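Local coordinates for protein endoglycosidase (Bacteroides thetaiotaomicron, PDB 6Q64) that probably hydrolyses O-glycosidic bonds in complex N-glycans as an endoglycosidase of glycoside hydrolase family 18, at residues E218-R223 against R229-D234; G184-Y189 against H250-A255; L199-T204 against N210-V215; A129-I134 against C174-K179. The protein carries 1 engineered substitution. All coordinates share one frame; numbering follows the deposited sequence.

From the N terminus, contact 4 comes first: it joins strand 128-135 to the later part of helix 162-179 and closes its loop before any other contact opens. Contact 2 starts on the next strand, 184-189, and closes only at strand 251-254. Within that span contacts 3 and 1 follow one another without crossing: contact 3 sets the 199-204 loop against the start of helix 211-224, and contact 1 packs the later turns of that helix on strand 230-235. Contacts 1 and 4 lie on the outer, helical side of the barrel sheet and are joined by salt bridges from Arg223 to Asp175 and Glu178. Contact 2 lies across its interior.

Contact 1 of 4, residues E218-R223 against R229-D234; sequences ETLSAR and RMLVMD
Leu231 reaches from strand 230-235 to the helix that precedes it, and meets Leu220 there. Its CB leaves the backbone in the direction of the helix, and CG, set anti to the backbone N (chi1 176°), carries the chain onward to the fork. The two methyls then part. CD1 lies against CD1 of Leu220 at 4.1 Å, methyl to methyl. CD2 reaches further back into the helix, where it sits 4.0 Å from CB of Leu220; the same CD2 comes within 4.4 Å of the backbone N of Ser221. The CA atoms of Ser221 and Leu231 are 6.9 Å apart. The two leucines run at about a right angle to each other, so each branch of Leu231 finds a different part of Leu220. The contact is van der Waals packing, with no hydrogen bond between the segments.

This is the alpha-to-beta half of one step of a (beta/alpha)8, or TIM, barrel: helix 211-224 lies on the outside of the sheet, and Leu231 belongs to the row of strand residues that face the helices, whereas its neighbours, selenomethionine Met230 and Val232, touch Leu130 of another strand. Leu231 also packs on Ile187 of the adjacent strand 184-189, and its backbone N is hydrogen-bonded to Asp249 OD2. On the helix, Leu220 has Cys174 of helix 162-179 as a further neighbour, and the hydroxyl of Ser221 makes a weak hydrogen bond to Leu247 O.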
# COMPACT_ATOMS: atom_id res chain seq x y z
N GLU A 218 12.07 1.24 13.54
CA GLU A 218 13.37 0.54 13.62
C GLU A 218 13.12 -0.95 13.87
O GLU A 218 13.81 -1.77 13.22
CB GLU A 218 14.24 1.17 14.71
CG GLU A 218 15.46 1.92 14.21
CD GLU A 218 16.28 2.55 15.33
OE1 GLU A 218 16.49 1.88 16.37
OE2 GLU A 218 16.67 3.73 15.18
N THR A 219 12.17 -1.29 14.76
CA THR A 219 11.87 -2.68 15.21
C THR A 219 11.15 -3.46 14.12
O THR A 219 11.47 -4.64 13.93
CB THR A 219 11.00 -2.75 16.46
OG1 THR A 219 11.51 -1.90 17.50
CG2 THR A 219 10.91 -4.17 16.98
N LEU A 220 10.20 -2.84 13.42
CA LEU A 220 9.56 -3.44 12.22
C LEU A 220 10.63 -3.71 11.14
O LEU A 220 10.70 -4.86 10.72
CB LEU A 220 8.45 -2.53 11.71
CG LEU A 220 7.30 -2.33 12.69
CD1 LEU A 220 6.36 -1.22 12.23
CD2 LEU A 220 6.53 -3.63 12.86
N SER A 221 11.46 -2.73 10.75
CA SER A 221 12.52 -2.98 9.72
C SER A 221 13.42 -4.13 10.17
O SER A 221 13.65 -5.03 9.35
CB SER A 221 13.34 -1.77 9.35
OG SER A 221 13.01 -1.35 8.02
N ALA A 222 13.88 -4.13 11.42
CA ALA A 222 14.92 -5.09 11.89
C ALA A 222 14.40 -6.49 11.59
O ALA A 222 15.19 -7.38 11.23
CB ALA A 222 15.20 -4.92 13.36
N ARG A 223 13.08 -6.63 11.73
CA ARG A 223 12.44 -7.96 11.72
C ARG A 223 12.03 -8.31 10.29
O ARG A 223 12.49 -9.35 9.78
CB ARG A 223 11.26 -8.03 12.68
CG ARG A 223 11.14 -9.43 13.27
CD ARG A 223 10.31 -9.50 14.52
NE ARG A 223 9.47 -10.69 14.44
CZ ARG A 223 8.57 -11.03 15.35
NH1 ARG A 223 7.84 -12.12 15.19
NH2 ARG A 223 8.41 -10.27 16.43
N ARG A 229 10.13 -8.97 3.51
CA ARG A 229 8.83 -8.24 3.65
C ARG A 229 9.03 -6.72 3.55
O ARG A 229 10.14 -6.21 3.59
CB ARG A 229 8.15 -8.64 4.97
CG ARG A 229 7.67 -10.07 4.94
CD ARG A 229 6.89 -10.50 6.15
NE ARG A 229 7.54 -11.72 6.62
CZ ARG A 229 7.07 -12.96 6.50
NH1 ARG A 229 5.90 -13.19 5.93
NH2 ARG A 229 7.78 -13.96 6.97
N MSE A 230 7.90 -6.02 3.51
CA MSE A 230 7.83 -4.62 3.17
C MSE A 230 7.35 -3.83 4.37
O MSE A 230 6.45 -4.26 5.10
CB MSE A 230 6.78 -4.42 2.08
CG MSE A 230 7.30 -4.48 0.64
SE MSE A 230 5.71 -4.23 -0.49
CE MSE A 230 5.55 -2.31 -0.72
N LEU A 231 7.92 -2.63 4.54
CA LEU A 231 7.32 -1.65 5.43
C LEU A 231 7.01 -0.41 4.62
O LEU A 231 7.80 -0.09 3.75
CB LEU A 231 8.26 -1.32 6.60
CG LEU A 231 7.74 -0.24 7.55
CD1 LEU A 231 6.39 -0.60 8.13
CD2 LEU A 231 8.73 0.04 8.66
N VAL A 232 5.93 0.27 4.97
CA VAL A 232 5.28 1.27 4.09
C VAL A 232 4.48 2.23 4.98
O VAL A 232 3.98 1.83 6.04
CB VAL A 232 4.43 0.50 3.06
CG1 VAL A 232 2.99 1.01 2.93
CG2 VAL A 232 5.12 0.41 1.72
N MSE A 233 4.34 3.47 4.54
CA MSE A 233 3.74 4.48 5.40
C MSE A 233 2.86 5.38 4.53
O MSE A 233 3.24 5.79 3.44
CB MSE A 233 4.85 5.24 6.14
CG MSE A 233 4.52 6.67 6.59
SE MSE A 233 5.34 7.26 8.31
CE MSE A 233 4.65 9.04 8.09
N ASP A 234 1.65 5.67 5.00
CA ASP A 234 0.75 6.43 4.16
C ASP A 234 0.16 7.58 4.96
O ASP A 234 0.10 7.50 6.21
CB ASP A 234 -0.35 5.55 3.56
CG ASP A 234 -1.50 5.27 4.52
OD1 ASP A 234 -2.42 6.13 4.62
OD2 ASP A 234 -1.43 4.21 5.19

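Contact 2 of 4, residues G184-Y189 against H250-A255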
# COMPACT_ATOMS: atom_id res chain seq x y z
N GLY A 184 3.87 -7.75 4.79
CA GLY A 184 4.42 -6.70 5.66
C GLY A 184 3.36 -5.79 6.24
O GLY A 184 2.26 -6.27 6.55
N PHE A 185 3.68 -4.51 6.42
CA PHE A 185 2.81 -3.58 7.16
C PHE A 185 2.79 -2.22 6.47
O PHE A 185 3.77 -1.84 5.77
CB PHE A 185 3.24 -3.48 8.62
CG PHE A 185 2.22 -2.79 9.48
CD1 PHE A 185 1.10 -3.46 9.92
CD2 PHE A 185 2.35 -1.45 9.79
CE1 PHE A 185 0.14 -2.81 10.69
CE2 PHE A 185 1.40 -0.80 10.56
CZ PHE A 185 0.28 -1.48 11.01
N ASP A 186 1.67 -1.54 6.69
CA ASP A 186 1.34 -0.21 6.15
C ASP A 186 0.93 0.65 7.33
O ASP A 186 -0.21 0.50 7.79
CB ASP A 186 0.17 -0.24 5.16
CG ASP A 186 -0.24 1.11 4.59
OD1 ASP A 186 -0.16 2.13 5.29
OD2 ASP A 186 -0.67 1.14 3.45
N ILE A 187 1.82 1.55 7.75
CA ILE A 187 1.51 2.54 8.81
C ILE A 187 0.63 3.63 8.20
O ILE A 187 1.15 4.36 7.36
CB ILE A 187 2.82 3.08 9.39
CG1 ILE A 187 3.66 1.95 10.00
CG2 ILE A 187 2.51 4.16 10.40
CD1 ILE A 187 5.13 2.28 10.12
N ASP A 188 -0.66 3.67 8.54
CA ASP A 188 -1.54 4.83 8.24
C ASP A 188 -1.21 5.89 9.29
O ASP A 188 -1.75 5.78 10.43
CB ASP A 188 -3.03 4.46 8.19
CG ASP A 188 -3.95 5.56 7.65
OD1 ASP A 188 -3.44 6.67 7.37
OD2 ASP A 188 -5.17 5.30 7.50
N TYR A 189 -0.36 6.86 8.93
CA TYR A 189 0.18 7.91 9.84
C TYR A 189 -0.50 9.25 9.53
O TYR A 189 -0.19 9.81 8.47
CB TYR A 189 1.70 8.01 9.74
CG TYR A 189 2.39 8.56 10.97
CD1 TYR A 189 2.41 7.84 12.15
CD2 TYR A 189 3.04 9.79 10.94
CE1 TYR A 189 3.05 8.33 13.28
CE2 TYR A 189 3.70 10.29 12.06
CZ TYR A 189 3.69 9.56 13.24
OH TYR A 189 4.34 10.03 14.34
N HIS A 250 7.99 2.49 0.69
CA HIS A 250 7.18 3.44 -0.13
C HIS A 250 6.53 4.51 0.74
O HIS A 250 6.14 4.21 1.89
CB HIS A 250 6.02 2.77 -0.89
CG HIS A 250 6.46 1.95 -2.05
ND1 HIS A 250 6.67 0.61 -1.93
CD2 HIS A 250 6.79 2.29 -3.31
CE1 HIS A 250 7.11 0.13 -3.09
NE2 HIS A 250 7.21 1.14 -3.94
N TYR A 251 6.39 5.69 0.15
CA TYR A 251 5.72 6.87 0.74
C TYR A 251 4.38 6.98 0.03
O TYR A 251 4.39 7.22 -1.19
CB TYR A 251 6.62 8.10 0.57
CG TYR A 251 8.10 7.86 0.77
CD1 TYR A 251 8.57 7.15 1.86
CD2 TYR A 251 9.04 8.32 -0.12
CE1 TYR A 251 9.92 6.89 2.03
CE2 TYR A 251 10.39 8.06 0.03
CZ TYR A 251 10.84 7.36 1.12
OH TYR A 251 12.17 7.11 1.31
N ILE A 252 3.28 6.74 0.73
CA ILE A 252 1.95 6.60 0.05
C ILE A 252 1.09 7.77 0.46
O ILE A 252 0.84 7.93 1.69
CB ILE A 252 1.26 5.26 0.37
CG1 ILE A 252 2.22 4.08 0.20
CG2 ILE A 252 0.01 5.11 -0.47
CD1 ILE A 252 1.55 2.73 0.35
N TYR A 253 0.66 8.54 -0.51
CA TYR A 253 -0.13 9.76 -0.24
C TYR A 253 -1.55 9.55 -0.75
O TYR A 253 -1.77 8.96 -1.81
CB TYR A 253 0.52 11.01 -0.85
CG TYR A 253 1.94 11.31 -0.41
CD1 TYR A 253 3.01 10.63 -0.96
CD2 TYR A 253 2.23 12.31 0.49
CE1 TYR A 253 4.31 10.93 -0.60
CE2 TYR A 253 3.52 12.60 0.88
CZ TYR A 253 4.58 11.92 0.32
OH TYR A 253 5.87 12.22 0.63
N GLN A 254 -2.49 10.04 0.05
CA GLN A 254 -3.90 10.25 -0.28
C GLN A 254 -4.01 11.54 -1.08
O GLN A 254 -4.38 12.53 -0.50
CB GLN A 254 -4.70 10.34 1.01
CG GLN A 254 -4.98 8.99 1.64
CD GLN A 254 -3.97 8.55 2.66
OE1 GLN A 254 -4.02 8.92 3.83
NE2 GLN A 254 -3.10 7.65 2.24
N ALA A 255 -3.80 11.50 -2.40
CA ALA A 255 -3.99 12.66 -3.30
C ALA A 255 -5.44 12.72 -3.80
O ALA A 255 -5.66 12.93 -5.02
CB ALA A 255 -3.03 12.59 -4.47
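A chi1 of 179° swings the Asp186 carboxylate well clear of strand 184-189, trans to the main-chain N, while Ile252 has CG1 anti to its carbonyl carbon (chi1 -48°) and an extended tip (chi2 -173°) that sends CD1 to meet it. Both groups lie inside a (beta/alpha)8 barrel. Strands 184-189 and 251-254 are not neighbours in the sheet; strand 230-235 runs between them, and the nearest CA atoms, of Asp188 and Ile252, remain 9.1 Å apart. Side chains alone bridge that distance.

Asp186 and Asp188 belong to the DxxDxDxE signature of family 18, whose last position, directly after this strand, carries an engineered glutamine here in place of the glutamate that serves as catalytic acid in the family. The setting is thus consistent with an active-site floor at the C-terminal end of the barrel strands.

The meeting of Asp186 OD2 with Ile252 CD1, at 4.1 Å, is van der Waals contact between a carboxylate oxygen and a methyl. The polar demand of OD2 is met by a hydrogen bond with Ser102 OG, and Val232 of the intervening strand touches both Asp186 and Ile252. Two residues further along the strand, Gln254 points toward Asp188. Its NE2 is engaged by Asp234 OD1, and its OE1 stops 4.2 Å from OD1 of Asp188, too far for a hydrogen bond.

Contact 3 of 4, residues L199-T204 against N210-V215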
# COMPACT_ATOMS: atom_id res chain seq x y z
N LEU A 199 1.93 7.94 20.26
CA LEU A 199 3.00 7.62 19.26
C LEU A 199 3.00 8.73 18.20
O LEU A 199 4.07 9.24 17.88
CB LEU A 199 2.72 6.27 18.59
CG LEU A 199 3.05 5.01 19.38
CD1 LEU A 199 2.58 3.79 18.59
CD2 LEU A 199 4.52 4.88 19.69
N ALA A 200 1.85 9.01 17.60
CA ALA A 200 1.75 9.92 16.45
C ALA A 200 1.70 11.34 16.99
O ALA A 200 0.89 11.57 17.93
CB ALA A 200 0.55 9.58 15.59
N ASN A 201 2.55 12.21 16.42
CA ASN A 201 2.65 13.67 16.70
C ASN A 201 3.19 14.36 15.44
O ASN A 201 3.61 13.65 14.46
CB ASN A 201 3.58 13.97 17.87
CG ASN A 201 5.00 13.53 17.58
OD1 ASN A 201 5.39 13.30 16.43
ND2 ASN A 201 5.80 13.37 18.62
N TYR A 202 3.27 15.69 15.53
CA TYR A 202 3.54 16.64 14.41
C TYR A 202 4.94 16.46 13.85
O TYR A 202 5.12 16.92 12.70
CB TYR A 202 3.36 18.09 14.87
CG TYR A 202 4.25 18.53 16.02
CD1 TYR A 202 3.84 18.42 17.34
CD2 TYR A 202 5.51 19.10 15.78
CE1 TYR A 202 4.65 18.83 18.39
CE2 TYR A 202 6.33 19.51 16.81
CZ TYR A 202 5.90 19.38 18.12
OH TYR A 202 6.72 19.79 19.13
N GLN A 203 5.88 15.83 14.58
CA GLN A 203 7.34 16.06 14.39
C GLN A 203 8.01 14.99 13.51
O GLN A 203 7.45 13.89 13.34
CB GLN A 203 8.04 16.29 15.74
CG GLN A 203 8.31 15.10 16.65
CD GLN A 203 8.55 15.58 18.07
OE1 GLN A 203 8.53 16.77 18.33
NE2 GLN A 203 8.75 14.67 19.01
N THR A 204 9.14 15.37 12.92
CA THR A 204 10.06 14.48 12.18
C THR A 204 10.32 13.24 13.03
O THR A 204 10.57 13.40 14.22
CB THR A 204 11.40 15.14 11.85
OG1 THR A 204 11.02 16.31 11.15
CG2 THR A 204 12.32 14.36 10.94
N ASN A 210 10.78 12.54 17.06
CA ASN A 210 9.87 11.52 17.64
C ASN A 210 10.63 10.21 17.80
O ASN A 210 10.52 9.38 16.90
CB ASN A 210 8.67 11.32 16.71
CG ASN A 210 7.52 10.58 17.35
OD1 ASN A 210 7.68 9.91 18.38
ND2 ASN A 210 6.36 10.69 16.71
N ASN A 211 11.40 10.05 18.86
CA ASN A 211 12.29 8.87 18.99
C ASN A 211 11.44 7.62 19.17
O ASN A 211 12.02 6.51 19.05
CB ASN A 211 13.26 8.95 20.17
CG ASN A 211 14.28 7.83 20.19
OD1 ASN A 211 14.87 7.48 19.14
ND2 ASN A 211 14.55 7.30 21.42
N LYS A 212 10.15 7.77 19.53
CA LYS A 212 9.29 6.60 19.90
C LYS A 212 8.83 6.00 18.58
O LYS A 212 9.09 4.82 18.31
CB LYS A 212 8.18 6.92 20.92
CG LYS A 212 7.35 8.17 20.67
CD LYS A 212 6.65 8.75 21.88
CE LYS A 212 6.13 10.13 21.55
NZ LYS A 212 5.00 10.50 22.42
N MSE A 213 8.31 6.87 17.72
CA MSE A 213 8.03 6.47 16.35
C MSE A 213 9.30 5.96 15.64
O MSE A 213 9.20 5.23 14.68
CB MSE A 213 7.33 7.60 15.60
CG MSE A 213 6.38 7.10 14.51
SE MSE A 213 5.03 5.74 15.07
CE MSE A 213 4.26 7.19 16.08
N GLN A 214 10.49 6.32 16.11
CA GLN A 214 11.71 5.93 15.44
C GLN A 214 12.04 4.47 15.78
O GLN A 214 12.43 3.72 14.87
CB GLN A 214 12.86 6.87 15.83
CG GLN A 214 14.25 6.38 15.46
CD GLN A 214 14.56 6.51 13.97
OE1 GLN A 214 14.04 7.39 13.28
NE2 GLN A 214 15.42 5.63 13.50
N VAL A 215 11.94 4.08 17.05
CA VAL A 215 12.35 2.69 17.43
C VAL A 215 11.18 1.75 17.10
O VAL A 215 11.40 0.51 16.94
CB VAL A 215 12.89 2.59 18.88
CG1 VAL A 215 11.86 2.98 19.92
CG2 VAL A 215 13.49 1.22 19.18
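Asn210 is hydrogen-bonded to the 199-204 loop through its backbone and probably through its side chain too. Its backbone N gives a hydrogen bond of 3.0 Å to Thr204 O, nearly straight at 164° and lying in the plane of that carbonyl. Its amide ND2 is modelled 3.0 Å from Leu199 O in a second bond; that carbonyl sits too close to the methyl of selenomethionine Met213, so its place is less certain. The other end of the amide serves the helix: Asn210 is the N-cap of helix 211-224, and its OD1 accepts from Met213 N at 3.2 Å, though this oxygen too is crowded in the model. CG stands anti to the backbone N (chi1 -166°), which puts the amide between loop and helix.

Asn201 orders the loop itself. Its OD1 accepts from Gln203 N at 3.2 Å, an Asx turn in which the donor approaches from well above the carbonyl plane. The Asn201 and Asn210 side chains approach from opposite directions, their amide planes 49° apart. Without the carboxamide, as with an alanine in its place, Gln203 N would probably lose its side-chain acceptor and the Asx turn would be free to open. Ala200 O accepts from Ser196 OG, and Asn201 N makes a weak hydrogen bond to Tyr189 OH.

Tyr189 of strand 184-189 touches Ala200, Asn210 and Met213 alike. Leu199 reaches Ile135 and Val166, and Val215 packs on Ile163 and Lys167; the loop and the helix start thus rest on strands 184-189 and 128-135 and on helix 162-179.

Contact 4 of 4, residues A129-I134 against C174-K179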
# COMPACT_ATOMS: atom_id res chain seq x y z
N ALA A 129 0.64 -8.74 0.03
CA ALA A 129 -0.49 -8.21 0.81
C ALA A 129 0.02 -7.71 2.16
O ALA A 129 0.76 -8.46 2.86
CB ALA A 129 -1.54 -9.27 0.96
N LEU A 130 -0.40 -6.49 2.51
CA LEU A 130 0.05 -5.80 3.75
C LEU A 130 -1.09 -5.72 4.74
O LEU A 130 -2.18 -5.31 4.34
CB LEU A 130 0.47 -4.38 3.38
CG LEU A 130 1.62 -4.26 2.40
CD1 LEU A 130 2.09 -2.82 2.37
CD2 LEU A 130 2.76 -5.20 2.78
N LEU A 131 -0.80 -5.96 6.00
CA LEU A 131 -1.67 -5.45 7.09
C LEU A 131 -1.59 -3.93 7.08
O LEU A 131 -0.62 -3.42 6.58
CB LEU A 131 -1.23 -6.05 8.42
CG LEU A 131 -1.89 -7.38 8.73
CD1 LEU A 131 -1.85 -7.66 10.23
CD2 LEU A 131 -3.32 -7.42 8.22
N CYS A 132 -2.60 -3.28 7.63
CA CYS A 132 -2.83 -1.83 7.52
C CYS A 132 -3.85 -1.39 8.54
O CYS A 132 -4.82 -2.10 8.73
CB CYS A 132 -3.42 -1.47 6.17
SG CYS A 132 -3.73 0.30 6.08
N TRP A 133 -3.64 -0.22 9.14
CA TRP A 133 -4.51 0.41 10.16
C TRP A 133 -3.78 1.62 10.73
O TRP A 133 -2.55 1.64 10.66
CB TRP A 133 -4.92 -0.57 11.27
CG TRP A 133 -3.86 -1.01 12.24
CD1 TRP A 133 -3.26 -0.24 13.18
CD2 TRP A 133 -3.38 -2.35 12.47
NE1 TRP A 133 -2.41 -0.99 13.95
CE2 TRP A 133 -2.46 -2.29 13.53
CE3 TRP A 133 -3.60 -3.60 11.85
CZ2 TRP A 133 -1.77 -3.42 14.00
CZ3 TRP A 133 -2.93 -4.71 12.32
CH2 TRP A 133 -2.03 -4.62 13.38
N ILE A 134 -4.55 2.57 11.25
CA ILE A 134 -4.09 3.91 11.70
C ILE A 134 -3.18 3.70 12.91
O ILE A 134 -3.54 2.92 13.80
CB ILE A 134 -5.25 4.86 12.04
CG1 ILE A 134 -5.87 5.45 10.77
CG2 ILE A 134 -4.78 5.96 12.99
CD1 ILE A 134 -7.22 6.10 11.01
N CYS A 174 4.59 -7.77 13.93
CA CYS A 174 5.41 -8.73 13.14
C CYS A 174 4.93 -10.14 13.43
O CYS A 174 4.65 -10.87 12.48
CB CYS A 174 6.90 -8.66 13.45
SG CYS A 174 7.66 -7.12 12.88
N ASP A 175 4.85 -10.52 14.69
CA ASP A 175 4.21 -11.79 15.08
C ASP A 175 3.07 -12.04 14.10
O ASP A 175 3.14 -13.02 13.34
CB ASP A 175 3.59 -11.75 16.47
CG ASP A 175 4.60 -11.94 17.57
OD1 ASP A 175 5.79 -12.22 17.24
OD2 ASP A 175 4.19 -11.81 18.75
N SER A 176 2.10 -11.13 14.13
CA SER A 176 0.72 -11.35 13.62
C SER A 176 0.78 -11.38 12.08
O SER A 176 -0.01 -12.11 11.49
CB SER A 176 -0.24 -10.35 14.22
OG SER A 176 -1.00 -9.69 13.22
N ILE A 177 1.77 -10.72 11.49
CA ILE A 177 2.09 -10.77 10.03
C ILE A 177 2.70 -12.14 9.71
O ILE A 177 2.33 -12.68 8.65
CB ILE A 177 3.05 -9.62 9.63
CG1 ILE A 177 2.26 -8.33 9.41
CG2 ILE A 177 3.91 -9.97 8.43
CD1 ILE A 177 3.11 -7.10 9.47
N GLU A 178 3.64 -12.64 10.52
CA GLU A 178 4.41 -13.88 10.24
C GLU A 178 3.44 -15.07 10.35
O GLU A 178 3.63 -16.07 9.62
CB GLU A 178 5.62 -14.02 11.17
CG GLU A 178 6.61 -12.86 11.05
CD GLU A 178 7.94 -13.04 11.79
OE1 GLU A 178 8.56 -12.02 12.22
OE2 GLU A 178 8.38 -14.19 11.90
N LYS A 179 2.43 -14.92 11.22
CA LYS A 179 1.42 -15.96 11.57
C LYS A 179 0.54 -16.27 10.36
O LYS A 179 0.11 -17.40 10.24
CB LYS A 179 0.54 -15.47 12.72
CG LYS A 179 -0.82 -16.14 12.81
CD LYS A 179 -1.63 -15.79 14.03
CE LYS A 179 -2.67 -16.85 14.33
NZ LYS A 179 -3.02 -16.83 15.77
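Leu131 of strand 128-135 packs against Ser176 and Ile177 of helix 162-179, the beta-to-alpha half of a beta-alpha-beta crossover in the (beta/alpha)8 barrel. Strand 184-189, which follows the helix, lies parallel to and beside strand 128-135 and completes the unit.

The apolar contact depends on one methyl. Leu131 points toward the helix, and with CG anti to its carbonyl carbon (chi1 -88°) it brings CD1 to the helix surface, 4.2 Å from CG1 of Ile177. The CA atoms of these two residues are 7.1 Å apart. Ile177 leaves its helix at a slant, but its end turns back toward the sheet, where it also touches Phe185; Leu131 packs on the same phenylalanine from its own strand, and Leu182 in the turn before strand 184-189 adds to its cover. Leu130 points away from the helix and touches Phe100 of strand 100-102.

Aromatic packing continues the layer along the strand. Trp133, two residues on and likewise directed to the helix side, meets the Phe185 ring edge-to-face, and its NE1 makes a weak hydrogen bond with Tyr169 OH.

Polar bonds do not cross between the two segments. The strand is tied to its neighbour by a backbone bond between Leu131 and Gly184, while Asp175 and Glu178 form salt bridges to Arg223 of helix 211-224. The hydroxyl OG of Ser176 rests 3.7 Å from CD1 of Leu131.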